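Long-range contacts in aspartate carbamoyltransferase (Leishmania major, PDB 7K46), which probably catalyses the transfer of the carbamoyl group from carbamoyl phosphate to L-aspartate, giving N-carbamoyl-L-aspartate, the committed step of pyrimidine synthesis: residues G168-G173 and L194-G199; T175-L180 and E201-V206; S225-E230 and L269-A274. One frame throughout, in Å; residues are numbered along the deposited sequence.

Interaction 1: G168-G173 and L194-G199; sequences GDLKKG and LIAPAG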
# COMPACT_ATOMS: atom_id res chain seq x y z
N GLY A 168 -20.58 19.50 -21.17
CA GLY A 168 -20.90 19.30 -19.76
C GLY A 168 -21.19 20.62 -19.07
O GLY A 168 -21.64 21.58 -19.69
N ASP A 169 -20.93 20.63 -17.76
CA ASP A 169 -20.97 21.86 -16.96
C ASP A 169 -19.68 22.62 -17.24
O ASP A 169 -18.67 22.45 -16.56
CB ASP A 169 -21.13 21.54 -15.48
CG ASP A 169 -21.27 22.79 -14.61
OD1 ASP A 169 -20.87 23.89 -15.04
OD2 ASP A 169 -21.78 22.65 -13.47
N LEU A 170 -19.71 23.47 -18.27
CA LEU A 170 -18.50 24.20 -18.64
C LEU A 170 -18.25 25.39 -17.72
O LEU A 170 -17.12 25.89 -17.67
CB LEU A 170 -18.57 24.66 -20.10
CG LEU A 170 -18.73 23.50 -21.10
CD1 LEU A 170 -18.85 24.01 -22.55
CD2 LEU A 170 -17.57 22.50 -20.97
N LYS A 171 -19.27 25.84 -16.98
CA LYS A 171 -19.06 26.92 -16.02
C LYS A 171 -18.16 26.46 -14.87
O LYS A 171 -17.14 27.10 -14.58
CB LYS A 171 -20.40 27.42 -15.48
CG LYS A 171 -20.26 28.56 -14.47
CD LYS A 171 -21.62 29.12 -14.07
CE LYS A 171 -21.46 30.26 -13.06
NZ LYS A 171 -22.77 30.82 -12.62
N LYS A 172 -18.53 25.37 -14.21
CA LYS A 172 -17.82 24.96 -13.01
C LYS A 172 -16.68 23.99 -13.29
O LYS A 172 -15.86 23.76 -12.39
CB LYS A 172 -18.81 24.33 -12.01
CG LYS A 172 -19.87 25.34 -11.52
CD LYS A 172 -20.61 24.86 -10.27
CE LYS A 172 -21.62 23.76 -10.57
NZ LYS A 172 -22.73 24.21 -11.48
N GLY A 173 -16.60 23.43 -14.50
CA GLY A 173 -15.57 22.45 -14.82
C GLY A 173 -14.23 23.09 -15.12
O GLY A 173 -13.85 23.24 -16.28
N LEU A 194 -18.63 24.35 -27.71
CA LEU A 194 -18.83 24.43 -26.26
C LEU A 194 -20.30 24.11 -25.98
O LEU A 194 -21.16 24.97 -26.16
CB LEU A 194 -18.44 25.81 -25.73
CG LEU A 194 -17.00 26.25 -26.01
CD1 LEU A 194 -16.81 27.72 -25.63
CD2 LEU A 194 -16.03 25.36 -25.26
N ILE A 195 -20.57 22.88 -25.53
CA ILE A 195 -21.93 22.37 -25.38
C ILE A 195 -22.25 22.30 -23.89
O ILE A 195 -21.67 21.48 -23.17
CB ILE A 195 -22.10 20.98 -26.02
CG1 ILE A 195 -21.53 20.94 -27.45
CG2 ILE A 195 -23.56 20.53 -25.95
CD1 ILE A 195 -22.26 21.87 -28.43
N ALA A 196 -23.17 23.14 -23.43
CA ALA A 196 -23.47 23.21 -22.02
C ALA A 196 -24.91 23.63 -21.84
O ALA A 196 -25.42 24.44 -22.64
CB ALA A 196 -22.55 24.20 -21.29
N PRO A 197 -25.60 23.14 -20.81
CA PRO A 197 -26.96 23.61 -20.54
C PRO A 197 -26.99 25.11 -20.26
O PRO A 197 -25.99 25.72 -19.87
CB PRO A 197 -27.38 22.82 -19.30
CG PRO A 197 -26.42 21.68 -19.19
CD PRO A 197 -25.14 22.13 -19.83
N ALA A 198 -28.16 25.71 -20.46
CA ALA A 198 -28.36 27.13 -20.20
C ALA A 198 -27.89 27.50 -18.80
O ALA A 198 -28.28 26.88 -17.81
CB ALA A 198 -29.84 27.49 -20.36
N GLY A 199 -27.03 28.52 -18.72
CA GLY A 199 -26.50 28.97 -17.45
C GLY A 199 -25.21 28.31 -17.02
O GLY A 199 -24.60 28.77 -16.04
O HOH W 1 -24.82 31.33 -15.13
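Leu-170 turns its side chain onto the end of strand 191-195, and one methyl does most of the touching. CG stands anti to the carbonyl carbon (chi1 -59°), beside the backbone N, and a chi2 of 178° carries CD1 on until it lies 3.7 Å from Leu-194 CB and 3.6 Å from the backbone N of Ile-195. The two leucine side chains cross obliquely. CG itself packs against the methyl of Ala-196, with Leu-170 CG and Ala-196 CB 3.9 Å apart.

The same alanine methyl is pressed on by the backbone of Gly-168, whose O comes within 3.2 Å of Ala-196 CB and also meets CD of Pro-197. Gly-168 N gives the one direct hydrogen bond across the contact, 3.0 Å to Ile-195 O. It prolongs the pairing of strands 163-167 and 191-195 just past the first of them. Gly-168 itself adopts a backbone conformation open chiefly to glycine.

At the solvent side Lys-171 runs out fully extended and lies with CD 3.6 Å from Gly-199 O. A water then joins the two, accepting from Lys-171 NZ and donating to Gly-199 O.

Asp-169 holds the loop's own shape. Its OD1 takes the N-H of Lys-172 from above the carboxylate plane, an Asx motif, while OD2 offers its syn lone pair to Lys-172 NZ at 2.7 Å. That lysine folds back on the loop to close the salt bridge.

Two loops leaving the C-terminal ends of neighbouring parallel strands, one leading to helix 174-186 and the other toward helix 204-217, meet here, as is characteristic of the Rossmann-like Asp/Orn-binding domain of carbamoyltransferases.

Interaction 2: T175-L180 and E201-V206; sequences TVHSLL and EMPAEV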
# COMPACT_ATOMS: atom_id res chain seq x y z
N THR A 175 -11.21 22.11 -14.77
CA THR A 175 -10.21 21.30 -15.45
C THR A 175 -10.38 21.38 -16.96
O THR A 175 -9.39 21.42 -17.71
CB THR A 175 -10.29 19.85 -14.96
OG1 THR A 175 -10.05 19.83 -13.54
CG2 THR A 175 -9.24 18.99 -15.64
N VAL A 176 -11.63 21.47 -17.43
CA VAL A 176 -11.89 21.66 -18.86
C VAL A 176 -11.49 23.06 -19.31
O VAL A 176 -11.07 23.24 -20.46
CB VAL A 176 -13.37 21.35 -19.17
CG1 VAL A 176 -13.67 21.60 -20.64
CG2 VAL A 176 -13.67 19.91 -18.83
N HIS A 177 -11.63 24.08 -18.45
CA HIS A 177 -11.07 25.40 -18.77
C HIS A 177 -9.60 25.28 -19.14
O HIS A 177 -9.15 25.85 -20.14
CB HIS A 177 -11.20 26.37 -17.60
CG HIS A 177 -12.59 26.58 -17.10
ND1 HIS A 177 -12.85 27.36 -15.99
CD2 HIS A 177 -13.79 26.12 -17.53
CE1 HIS A 177 -14.16 27.38 -15.77
NE2 HIS A 177 -14.74 26.62 -16.69
N SER A 178 -8.84 24.56 -18.31
CA SER A 178 -7.41 24.39 -18.55
C SER A 178 -7.15 23.62 -19.84
O SER A 178 -6.22 23.95 -20.59
CB SER A 178 -6.78 23.67 -17.35
OG SER A 178 -5.38 23.50 -17.52
N LEU A 179 -7.95 22.59 -20.10
CA LEU A 179 -7.78 21.82 -21.33
C LEU A 179 -7.99 22.71 -22.56
O LEU A 179 -7.20 22.66 -23.51
CB LEU A 179 -8.73 20.62 -21.36
CG LEU A 179 -8.63 19.75 -22.62
CD1 LEU A 179 -7.25 19.08 -22.73
CD2 LEU A 179 -9.74 18.72 -22.69
N LEU A 180 -9.03 23.53 -22.54
CA LEU A 180 -9.27 24.44 -23.66
C LEU A 180 -8.10 25.41 -23.84
O LEU A 180 -7.62 25.63 -24.96
CB LEU A 180 -10.57 25.20 -23.45
CG LEU A 180 -10.85 26.30 -24.47
CD1 LEU A 180 -10.92 25.70 -25.87
CD2 LEU A 180 -12.14 27.06 -24.13
N GLU A 201 -22.53 27.89 -19.14
CA GLU A 201 -21.61 28.16 -20.24
C GLU A 201 -20.18 28.32 -19.73
O GLU A 201 -19.94 28.65 -18.56
CB GLU A 201 -22.02 29.42 -21.00
CG GLU A 201 -23.32 29.31 -21.79
CD GLU A 201 -24.55 29.40 -20.91
OE1 GLU A 201 -24.43 29.85 -19.75
OE2 GLU A 201 -25.64 29.00 -21.37
N MET A 202 -19.24 28.07 -20.62
CA MET A 202 -17.85 28.43 -20.40
C MET A 202 -17.75 29.89 -19.97
O MET A 202 -18.35 30.76 -20.62
CB MET A 202 -17.06 28.18 -21.70
CG MET A 202 -15.58 28.49 -21.63
SD MET A 202 -14.69 27.33 -20.58
CE MET A 202 -14.80 25.81 -21.52
N PRO A 203 -17.03 30.20 -18.89
CA PRO A 203 -17.00 31.59 -18.40
C PRO A 203 -16.35 32.54 -19.40
O PRO A 203 -15.42 32.19 -20.13
CB PRO A 203 -16.17 31.49 -17.11
CG PRO A 203 -16.35 30.05 -16.67
CD PRO A 203 -16.37 29.27 -17.96
N ALA A 204 -16.86 33.77 -19.41
CA ALA A 204 -16.33 34.79 -20.32
C ALA A 204 -14.85 35.02 -20.09
O ALA A 204 -14.11 35.32 -21.04
CB ALA A 204 -17.10 36.09 -20.15
N GLU A 205 -14.38 34.89 -18.85
CA GLU A 205 -12.97 35.11 -18.56
C GLU A 205 -12.09 34.09 -19.28
O GLU A 205 -10.94 34.40 -19.63
CB GLU A 205 -12.72 35.05 -17.05
CG GLU A 205 -11.29 35.38 -16.64
CD GLU A 205 -11.02 35.18 -15.16
OE1 GLU A 205 -11.67 34.30 -14.54
OE2 GLU A 205 -10.16 35.90 -14.61
N VAL A 206 -12.59 32.87 -19.50
CA VAL A 206 -11.81 31.86 -20.20
C VAL A 206 -11.76 32.16 -21.70
O VAL A 206 -10.72 32.00 -22.34
CB VAL A 206 -12.37 30.46 -19.92
CG1 VAL A 206 -11.65 29.41 -20.77
CG2 VAL A 206 -12.25 30.12 -18.44
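His-177, Met-202 and Val-206 carry the packing between helix 174-186 of the Rossmann-like alpha/beta domain and the turn and first residues of helix 204-217, linked in the chain through strand 191-195. The imidazole projects from the first helix into the turn that opens the second. Val-206 crosses it at about a right angle and sets CG2 over one ring face, 4.0 Å from the centroid of the His-177 ring and offset toward the rim, a CH-pi contact.

Met-202 slides past the histidine in the opposite direction. Its CG is anti to the backbone N; the bend at chi2 (69°) then brings SD obliquely to the ring, 3.4 Å from His-177 CD2. A second bend, at chi3 (68°), turns Met-202 CE to Leu-180 CD2 at 3.9 Å, and that same leucine methyl also touches Val-206 CG1, so an apolar patch continues one turn along the helix.

Pro-203, the N-cap residue of helix 204-217, meets the imidazole tip to tip. NE2 of the ring is satisfied by the loop before its own helix, where it is hydrogen-bonded to Leu-170 O; His-177 NE2 also lies 3.4 Å from Pro-203 CD.

Interaction 3: S225-E230 and L269-A274; sequences SGLTPE and LLIDKA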
# COMPACT_ATOMS: atom_id res chain seq x y z
N SER A 225 -26.45 24.88 -26.62
CA SER A 225 -26.97 24.27 -25.40
C SER A 225 -27.19 22.77 -25.52
O SER A 225 -27.58 22.14 -24.54
CB SER A 225 -28.29 24.95 -25.00
OG SER A 225 -29.30 24.72 -25.98
N GLY A 226 -26.94 22.19 -26.69
CA GLY A 226 -27.12 20.76 -26.84
C GLY A 226 -26.47 20.27 -28.12
O GLY A 226 -26.13 21.06 -29.00
N LEU A 227 -26.28 18.96 -28.18
CA LEU A 227 -25.79 18.32 -29.39
C LEU A 227 -26.91 18.24 -30.43
O LEU A 227 -28.09 18.16 -30.09
CB LEU A 227 -25.27 16.91 -29.09
CG LEU A 227 -24.05 16.80 -28.19
CD1 LEU A 227 -23.78 15.35 -27.74
CD2 LEU A 227 -22.83 17.38 -28.90
N THR A 228 -26.51 18.29 -31.69
CA THR A 228 -27.39 18.15 -32.84
C THR A 228 -26.69 17.25 -33.84
O THR A 228 -25.46 17.08 -33.78
CB THR A 228 -27.69 19.50 -33.50
OG1 THR A 228 -26.47 20.00 -34.07
CG2 THR A 228 -28.23 20.51 -32.50
N PRO A 229 -27.42 16.65 -34.78
CA PRO A 229 -26.76 15.84 -35.80
C PRO A 229 -25.69 16.60 -36.57
O PRO A 229 -24.66 16.02 -36.93
CB PRO A 229 -27.91 15.41 -36.72
CG PRO A 229 -29.11 15.44 -35.85
CD PRO A 229 -28.89 16.63 -34.95
N GLU A 230 -25.90 17.90 -36.80
CA GLU A 230 -24.92 18.69 -37.55
C GLU A 230 -23.64 18.88 -36.75
O GLU A 230 -22.54 18.76 -37.30
CB GLU A 230 -25.53 20.05 -37.93
CG GLU A 230 -26.67 19.96 -38.94
CD GLU A 230 -27.98 19.42 -38.35
OE1 GLU A 230 -28.21 19.55 -37.12
OE2 GLU A 230 -28.77 18.84 -39.12
N LEU A 269 -27.38 16.46 -23.87
CA LEU A 269 -25.94 16.20 -23.82
C LEU A 269 -25.59 14.72 -23.94
O LEU A 269 -24.42 14.40 -24.16
CB LEU A 269 -25.35 16.74 -22.50
CG LEU A 269 -25.58 18.18 -22.02
CD1 LEU A 269 -24.44 18.59 -21.08
CD2 LEU A 269 -25.71 19.18 -23.14
N LEU A 270 -26.58 13.83 -23.82
CA LEU A 270 -26.33 12.39 -23.78
C LEU A 270 -25.64 11.92 -25.05
O LEU A 270 -26.05 12.27 -26.16
CB LEU A 270 -27.65 11.65 -23.60
CG LEU A 270 -27.60 10.12 -23.75
CD1 LEU A 270 -26.72 9.51 -22.67
CD2 LEU A 270 -29.00 9.51 -23.72
N ILE A 271 -24.60 11.10 -24.90
CA ILE A 271 -23.96 10.43 -26.03
C ILE A 271 -24.29 8.95 -25.92
O ILE A 271 -23.92 8.29 -24.93
CB ILE A 271 -22.44 10.67 -26.07
CG1 ILE A 271 -22.13 12.15 -26.31
CG2 ILE A 271 -21.80 9.85 -27.19
CD1 ILE A 271 -20.66 12.49 -26.09
N ASP A 272 -25.02 8.43 -26.91
CA ASP A 272 -25.38 7.01 -26.95
C ASP A 272 -25.30 6.54 -28.40
O ASP A 272 -24.84 7.27 -29.28
CB ASP A 272 -26.77 6.78 -26.33
CG ASP A 272 -27.87 7.59 -27.01
OD1 ASP A 272 -27.57 8.34 -27.97
OD2 ASP A 272 -29.04 7.48 -26.57
N LYS A 273 -25.77 5.32 -28.64
CA LYS A 273 -25.72 4.76 -29.98
C LYS A 273 -26.53 5.61 -30.96
O LYS A 273 -26.09 5.86 -32.08
CB LYS A 273 -26.22 3.32 -29.97
CG LYS A 273 -26.07 2.59 -31.29
CD LYS A 273 -26.46 1.10 -31.19
CE LYS A 273 -27.97 0.90 -31.12
NZ LYS A 273 -28.38 -0.54 -31.20
N ALA A 274 -27.71 6.08 -30.54
CA ALA A 274 -28.52 6.92 -31.41
C ALA A 274 -27.77 8.19 -31.79
O ALA A 274 -27.82 8.63 -32.95
CB ALA A 274 -29.84 7.26 -30.72
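Leu-227 leans across to residues 269-271. Its CB sets out toward them, and CG stands anti to the carbonyl carbon (chi1 -65°), beside the backbone N; neither atom makes a close contact there itself. The meeting is left to one methyl at the tip, which chi2 (169°) carries across. CD1 lies 3.8 Å from the carbonyl O of Leu-269, is somewhat farther from that of Leu-270, and packs on the side chain of Ile-271, with Leu-227 CD1 and Ile-271 CG1 3.9 Å apart. The two side chains lie at a slant to each other.

Leu-269 answers from the opposite segment. Its CB points away, but the side chain bends back so that CD2 comes 3.8 Å from Ser-225 O and 4.3 Å from Gly-226 CA, against bare backbone. Ile-167 of strand 163-167 touches Leu-227, Leu-269 and Ile-271, which places the contact over the C-terminal ends of the strands of the parallel sheet in the Asp/Orn-binding domain. A backbone hydrogen bond between Leu-227 and Ser-268 joins the two parts of the chain just beyond the segment.

Between the segments themselves there is no hydrogen bond or salt bridge: methyls resting on carbonyl oxygens and on a methylene imply cohesion by shape and apolar burial rather than by directed polar pairing.

How the interactions relate
All three contacts lie in the Asp/Orn-binding domain. Interactions 1 and 2 are buried neighbours, their centres about 9 Å apart, and they share the unit running from strand 163-167 through helix 174-186 and strand 191-195 to helix 204-217. Their segments alternate along the chain, and Lys-171 packing on Glu-201 joins them. Interaction 3, farther from the chain's centre and only partly buried, touches interaction 1 through Ile-195 and Pro-197 packing on Leu-269, yet does not reach interaction 2. The chemistry follows position: backbone pairing and a water at the strand ends, ring and sulfur packing between a helix and the start of the next, aliphatic groups against backbone and each other, without hydrogen bonds between the segments, at the outlying loops.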